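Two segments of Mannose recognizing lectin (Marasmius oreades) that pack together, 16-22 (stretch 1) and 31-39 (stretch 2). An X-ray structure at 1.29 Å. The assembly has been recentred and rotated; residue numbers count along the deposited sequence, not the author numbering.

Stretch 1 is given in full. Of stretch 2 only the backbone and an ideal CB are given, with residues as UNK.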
ATOM      1  N   VAL A  16      -2.328   1.512   1.172  1.00 13.45           N
ATOM      2  CA  VAL A  16      -1.722   0.973   2.357  1.00 14.22           C
ATOM      3  C   VAL A  16      -0.335   1.538   2.566  1.00 14.31           C
ATOM      4  O   VAL A  16       0.486   1.595   1.647  1.00 14.73           O
ATOM      5  CB  VAL A  16      -1.569  -0.572   2.277  1.00 15.70           C
ATOM      6  CG1 VAL A  16      -0.670  -1.061   3.408  1.00 16.41           C
ATOM      7  CG2 VAL A  16      -2.933  -1.208   2.392  1.00 14.63           C
ATOM      8  N   ILE A  17      -0.114   2.023   3.803  1.00 14.06           N
ATOM      9  CA  ILE A  17       1.227   2.411   4.268  1.00 16.03           C
ATOM     10  C   ILE A  17       1.784   1.398   5.254  1.00 15.52           C
ATOM     11  O   ILE A  17       1.172   1.163   6.298  1.00 15.92           O
ATOM     12  CB  ILE A  17       1.225   3.704   5.130  1.00 25.13           C
ATOM     13  CG1 ILE A  17       0.319   4.777   4.589  1.00 24.57           C
ATOM     14  CG2 ILE A  17       2.641   4.212   5.320  1.00 28.82           C
ATOM     15  CD1 ILE A  17       0.279   5.993   5.486  1.00 37.11           C
ATOM     16  N   GLY A  18       2.898   0.730   4.910  1.00 13.94           N
ATOM     17  CA  GLY A  18       3.518  -0.139   5.867  1.00 13.95           C
ATOM     18  C   GLY A  18       4.721   0.462   6.572  1.00 14.24           C
ATOM     19  O   GLY A  18       4.959   1.675   6.443  1.00 15.26           O
ATOM     20  N   ARG A  19       5.386  -0.309   7.421  1.00 13.98           N
ATOM     21  CA  ARG A  19       6.538   0.160   8.213  1.00 14.22           C
ATOM     22  C   ARG A  19       7.660   0.638   7.315  1.00 15.53           C
ATOM     23  O   ARG A  19       8.028  -0.079   6.344  1.00 17.04           O
ATOM     24  CB  ARG A  19       7.063  -0.919   9.143  1.00 16.07           C
ATOM     25  CG  ARG A  19       6.048  -1.392  10.155  1.00 15.08           C
ATOM     26  CD  ARG A  19       6.586  -2.481  11.062  1.00 16.91           C
ATOM     27  NE  ARG A  19       5.638  -2.788  12.119  1.00 16.28           N
ATOM     28  CZ  ARG A  19       5.817  -3.726  13.043  1.00 19.61           C
ATOM     29  NH1 ARG A  19       4.911  -3.934  13.983  1.00 23.51           N
ATOM     30  NH2 ARG A  19       6.946  -4.408  13.071  1.00 20.87           N
ATOM     31  N   GLY A  20       8.128   1.861   7.590  1.00 14.71           N
ATOM     32  CA  GLY A  20       9.142   2.495   6.767  1.00 16.93           C
ATOM     33  C   GLY A  20       8.602   3.364   5.623  1.00 15.27           C
ATOM     34  O   GLY A  20       9.385   3.850   4.804  1.00 16.73           O
ATOM     35  N   TYR A  21       7.271   3.449   5.514  1.00 13.98           N
ATOM     36  CA  TYR A  21       6.618   4.240   4.489  1.00 15.13           C
ATOM     37  C   TYR A  21       5.822   5.358   5.178  1.00 14.40           C
ATOM     38  O   TYR A  21       5.460   5.223   6.349  1.00 15.39           O
ATOM     39  CB  TYR A  21       5.757   3.348   3.541  1.00 14.36           C
ATOM     40  CG  TYR A  21       6.575   2.259   2.859  1.00 15.38           C
ATOM     41  CD1 TYR A  21       6.978   1.174   3.607  1.00 13.70           C
ATOM     42  CD2 TYR A  21       7.209   2.494   1.651  1.00 15.65           C
ATOM     43  CE1 TYR A  21       7.792   0.198   3.045  1.00 14.79           C
ATOM     44  CE2 TYR A  21       8.001   1.495   1.070  1.00 15.24           C
ATOM     45  CZ  TYR A  21       8.353   0.416   1.829  1.00 14.81           C
ATOM     46  OH  TYR A  21       9.181  -0.574   1.311  1.00 16.66           O
ATOM     47  N   ALA A  22       5.431   6.332   4.374  1.00 15.89           N
ATOM     48  CA  ALA A  22       4.760   7.543   4.927  1.00 15.67           C
ATOM     49  C   ALA A  22       4.029   8.305   3.846  1.00 14.04           C
ATOM     50  O   ALA A  22       4.432   8.249   2.665  1.00 15.41           O
ATOM     51  CB  ALA A  22       5.766   8.447   5.627  1.00 15.79           C
ATOM     52  N   UNK A  31       4.649  14.818   7.819  1.00 16.83           N
ATOM     53  CA  UNK A  31       4.848  13.421   7.421  1.00 15.94           C
ATOM     54  C   UNK A  31       4.036  12.542   8.351  1.00 14.87           C
ATOM     55  O   UNK A  31       4.179  12.571   9.584  1.00 16.38           O
ATOM     56  CB  UNK A  31       6.327  13.031   7.454  1.00 15.94           C
ATOM     57  N   UNK A  32       3.296  11.612   7.733  1.00 15.20           N
ATOM     58  CA  UNK A  32       2.456  10.658   8.429  1.00 13.93           C
ATOM     59  C   UNK A  32       3.091   9.280   8.207  1.00 14.42           C
ATOM     60  O   UNK A  32       3.031   8.687   7.113  1.00 16.30           O
ATOM     61  CB  UNK A  32       1.009  10.710   7.936  1.00 13.93           C
ATOM     62  N   UNK A  33       3.700   8.772   9.271  1.00 15.08           N
ATOM     63  CA  UNK A  33       4.601   7.621   9.201  1.00 16.11           C
ATOM     64  C   UNK A  33       4.024   6.406   9.879  1.00 15.67           C
ATOM     65  O   UNK A  33       3.422   6.498  10.954  1.00 16.17           O
ATOM     66  CB  UNK A  33       5.953   7.963   9.831  1.00 16.11           C
ATOM     67  N   UNK A  34       4.358   5.223   9.335  1.00 15.60           N
ATOM     68  CA  UNK A  34       4.257   3.994  10.111  1.00 16.58           C
ATOM     69  C   UNK A  34       5.696   3.508  10.354  1.00 17.66           C
ATOM     70  O   UNK A  34       6.486   3.378   9.400  1.00 17.20           O
ATOM     71  CB  UNK A  34       3.413   2.940   9.393  1.00 16.58           C
ATOM     72  N   UNK A  35       6.077   3.410  11.635  1.00 18.31           N
ATOM     73  CA  UNK A  35       7.488   3.234  11.996  1.00 16.69           C
ATOM     74  C   UNK A  35       7.856   1.775  12.146  1.00 18.36           C
ATOM     75  O   UNK A  35       6.987   0.923  12.383  1.00 18.27           O
ATOM     76  CB  UNK A  35       7.802   3.977  13.296  1.00 16.69           C
ATOM     77  N   UNK A  36       9.155   1.502  12.062  1.00 19.77           N
ATOM     78  CA  UNK A  36       9.652   0.131  12.283  1.00 20.36           C
ATOM     79  C   UNK A  36       9.373  -0.303  13.727  1.00 22.33           C
ATOM     80  O   UNK A  36       9.254  -1.484  13.999  1.00 28.10           O
ATOM     81  CB  UNK A  36      11.150   0.043  11.983  1.00 20.36           C
ATOM     82  N   UNK A  37       9.200   0.675  14.625  1.00 23.10           N
ATOM     83  CA  UNK A  37       8.851   0.411  16.017  1.00 21.26           C
ATOM     84  C   UNK A  37       7.327   0.149  16.167  1.00 24.18           C
ATOM     85  O   UNK A  37       6.846  -0.089  17.267  1.00 30.06           O
ATOM     86  CB  UNK A  37       9.280   1.589  16.894  1.00 21.26           C
ATOM     87  N   UNK A  38       6.591   0.138  15.049  1.00 18.48           N
ATOM     88  CA  UNK A  38       5.146  -0.110  15.068  1.00 20.23           C
ATOM     89  C   UNK A  38       4.312   1.043  15.603  1.00 16.91           C
ATOM     90  O   UNK A  38       3.176   0.859  16.052  1.00 17.49           O
ATOM     91  CB  UNK A  38       4.857  -1.356  15.908  1.00 20.23           C
ATOM     92  N   UNK A  39       4.833   2.253  15.440  1.00 15.99           N
ATOM     93  CA  UNK A  39       4.026   3.403  15.775  1.00 16.45           C
ATOM     94  C   UNK A  39       3.473   4.138  14.564  1.00 16.50           C
ATOM     95  O   UNK A  39       4.058   4.099  13.483  1.00 19.09           O
ATOM     96  CB  UNK A  39       4.851   4.371  16.625  1.00 16.45           C
TER

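Stretch 2 enters as a strand (31–34) beside Tyr21 and Ala22 and leaves through a turn that packs against the Arg19 side chain. At position 31, CA-to-CB points sideways, with the ideal CB 5.0 Å from CB of Ala22. Almost any side chain long enough to lean over that methyl would suit. The residue is Glu31, whose CG lies 3.6 Å from Ala22 CB.

Position 32 also points sideways, yet its ideal CB is 5.4 Å from CD1 of Ile17, so a large apolar group, aliphatic or aromatic, could reach the isoleucine tip. Phe32 does so, with CD2 3.7 Å from Ile17 CD1. Its backbone O receives a CA-H...O contact from Ala22 CA at 3.0 Å.

Position 33 pairs with Ala22 as an antiparallel, non-hydrogen-bonded pair, and the ideal CB is 4.2 Å from Ala22 CB, on the same face of the sheet. The small alanine leaves the choice wide: an aliphatic residue or a long polar one would fit. Arg33 places its CG 4.2 Å from Ala22 CB and directs its guanidinium back along its own strand, where NE forms a 2.8 Å salt bridge with Glu31 OE1.

At position 34 the backbone is held at both ends: N donates to Tyr21 O (3.2 Å), and O accepts from Gly20 N (2.9 Å). The ideal CB sits 3.6 Å from Gly18 O, which argues for a compact side chain, and the nearby CG2 of Ile17 favours an apolar one; valine, isoleucine or threonine would suit. Val34 fits, its CG2 3.9 Å from Ile17 CG2 and its CG1 4.0 Å from Arg19 CG.

Position 35 points away and opens a type I turn, so stretch 1 dictates little; a small polar residue whose side chain can accept a hydrogen bond from a backbone amide of the turn loop is a natural choice. Thr35 accepts one at OG1 from the N of residue 39 (3.0 Å).

The CB at 36 also points away, but a short polar or acidic side chain could curl back towards Arg19 and the Gly20 amide. Asp36 does, OD1 lying 3.7 Å from Arg19 CB and 3.8 Å from Gly20 N, with no hydrogen bond to either.

Position 37 faces away, free of stretch 1, and many polar residues would serve; it is Glu37. At 38 phi is positive (73°) and an ideal CB would lie 3.2 Å from Arg19 NH1, so glycine is strongly indicated. Gly38 leaves room for the guanidinium, one face of which is covered by Gly38 N and Asp36 O. Position 39 points away, with nothing of stretch 1 within 5.5 Å of the ideal CB, so many polar or small residues would suit; it is Asn39. Its backbone O accepts from Thr35 N at 2.8 Å, a bond that does not depend on the side chain.

Stretch 2, residues 31-39: EFRVTDEGN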
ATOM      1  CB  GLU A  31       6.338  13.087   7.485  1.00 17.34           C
ATOM      2  CG  GLU A  31       6.690  11.774   6.779  1.00 19.00           C
ATOM      3  CD  GLU A  31       8.180  11.542   6.728  1.00 18.31           C
ATOM      4  OE1 GLU A  31       8.831  11.672   7.780  1.00 20.65           O
ATOM      5  OE2 GLU A  31       8.674  11.089   5.677  1.00 19.27           O
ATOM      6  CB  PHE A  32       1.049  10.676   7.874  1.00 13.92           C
ATOM      7  CG  PHE A  32       0.108   9.724   8.560  1.00 15.00           C
ATOM      8  CD1 PHE A  32      -0.083   9.751   9.934  1.00 15.00           C
ATOM      9  CD2 PHE A  32      -0.506   8.712   7.844  1.00 18.11           C
ATOM     10  CE1 PHE A  32      -0.973   8.902  10.556  1.00 17.35           C
ATOM     11  CE2 PHE A  32      -1.384   7.849   8.467  1.00 19.93           C
ATOM     12  CZ  PHE A  32      -1.621   7.950   9.818  1.00 17.06           C
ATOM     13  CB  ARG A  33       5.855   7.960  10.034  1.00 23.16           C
ATOM     14  CG  ARG A  33       6.591   9.214   9.676  1.00 23.72           C
ATOM     15  CD  ARG A  33       7.634   9.552  10.735  1.00 21.38           C
ATOM     16  NE  ARG A  33       8.335  10.764  10.332  1.00 26.81           N
ATOM     17  CZ  ARG A  33       9.275  11.385  11.030  1.00 26.51           C
ATOM     18  NH1 ARG A  33       9.594  10.965  12.262  1.00 27.82           N
ATOM     19  NH2 ARG A  33       9.860  12.463  10.493  1.00 32.53           N
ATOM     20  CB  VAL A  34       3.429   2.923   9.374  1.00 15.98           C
ATOM     21  CG1 VAL A  34       3.388   1.607  10.158  1.00 16.77           C
ATOM     22  CG2 VAL A  34       2.011   3.416   9.131  1.00 16.60           C
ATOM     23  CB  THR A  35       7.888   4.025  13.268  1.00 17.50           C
ATOM     24  OG1 THR A  35       7.402   3.357  14.427  1.00 20.05           O
ATOM     25  CG2 THR A  35       7.340   5.478  13.222  1.00 19.80           C
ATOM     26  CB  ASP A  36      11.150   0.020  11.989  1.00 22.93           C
ATOM     27  CG  ASP A  36      11.488   0.241  10.506  1.00 29.90           C
ATOM     28  OD1 ASP A  36      10.681  -0.151   9.639  1.00 30.60           O
ATOM     29  OD2 ASP A  36      12.577   0.774  10.211  1.00 39.10           O
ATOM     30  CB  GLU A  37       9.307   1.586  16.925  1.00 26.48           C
ATOM     31  CG  GLU A  37      10.825   1.794  16.991  1.00 35.84           C
ATOM     32  CD  GLU A  37      11.434   2.309  15.679  1.00 30.79           C
ATOM     33  OE1 GLU A  37      10.823   3.187  15.024  1.00 38.13           O
ATOM     34  OE2 GLU A  37      12.565   1.895  15.334  1.00 60.99           O
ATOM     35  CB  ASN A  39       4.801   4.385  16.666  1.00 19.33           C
ATOM     36  CG  ASN A  39       5.307   3.721  17.926  1.00 20.57           C
ATOM     37  OD1 ASN A  39       4.603   2.912  18.519  1.00 19.75           O
ATOM     38  ND2 ASN A  39       6.560   3.952  18.268  1.00 24.41           N
TER
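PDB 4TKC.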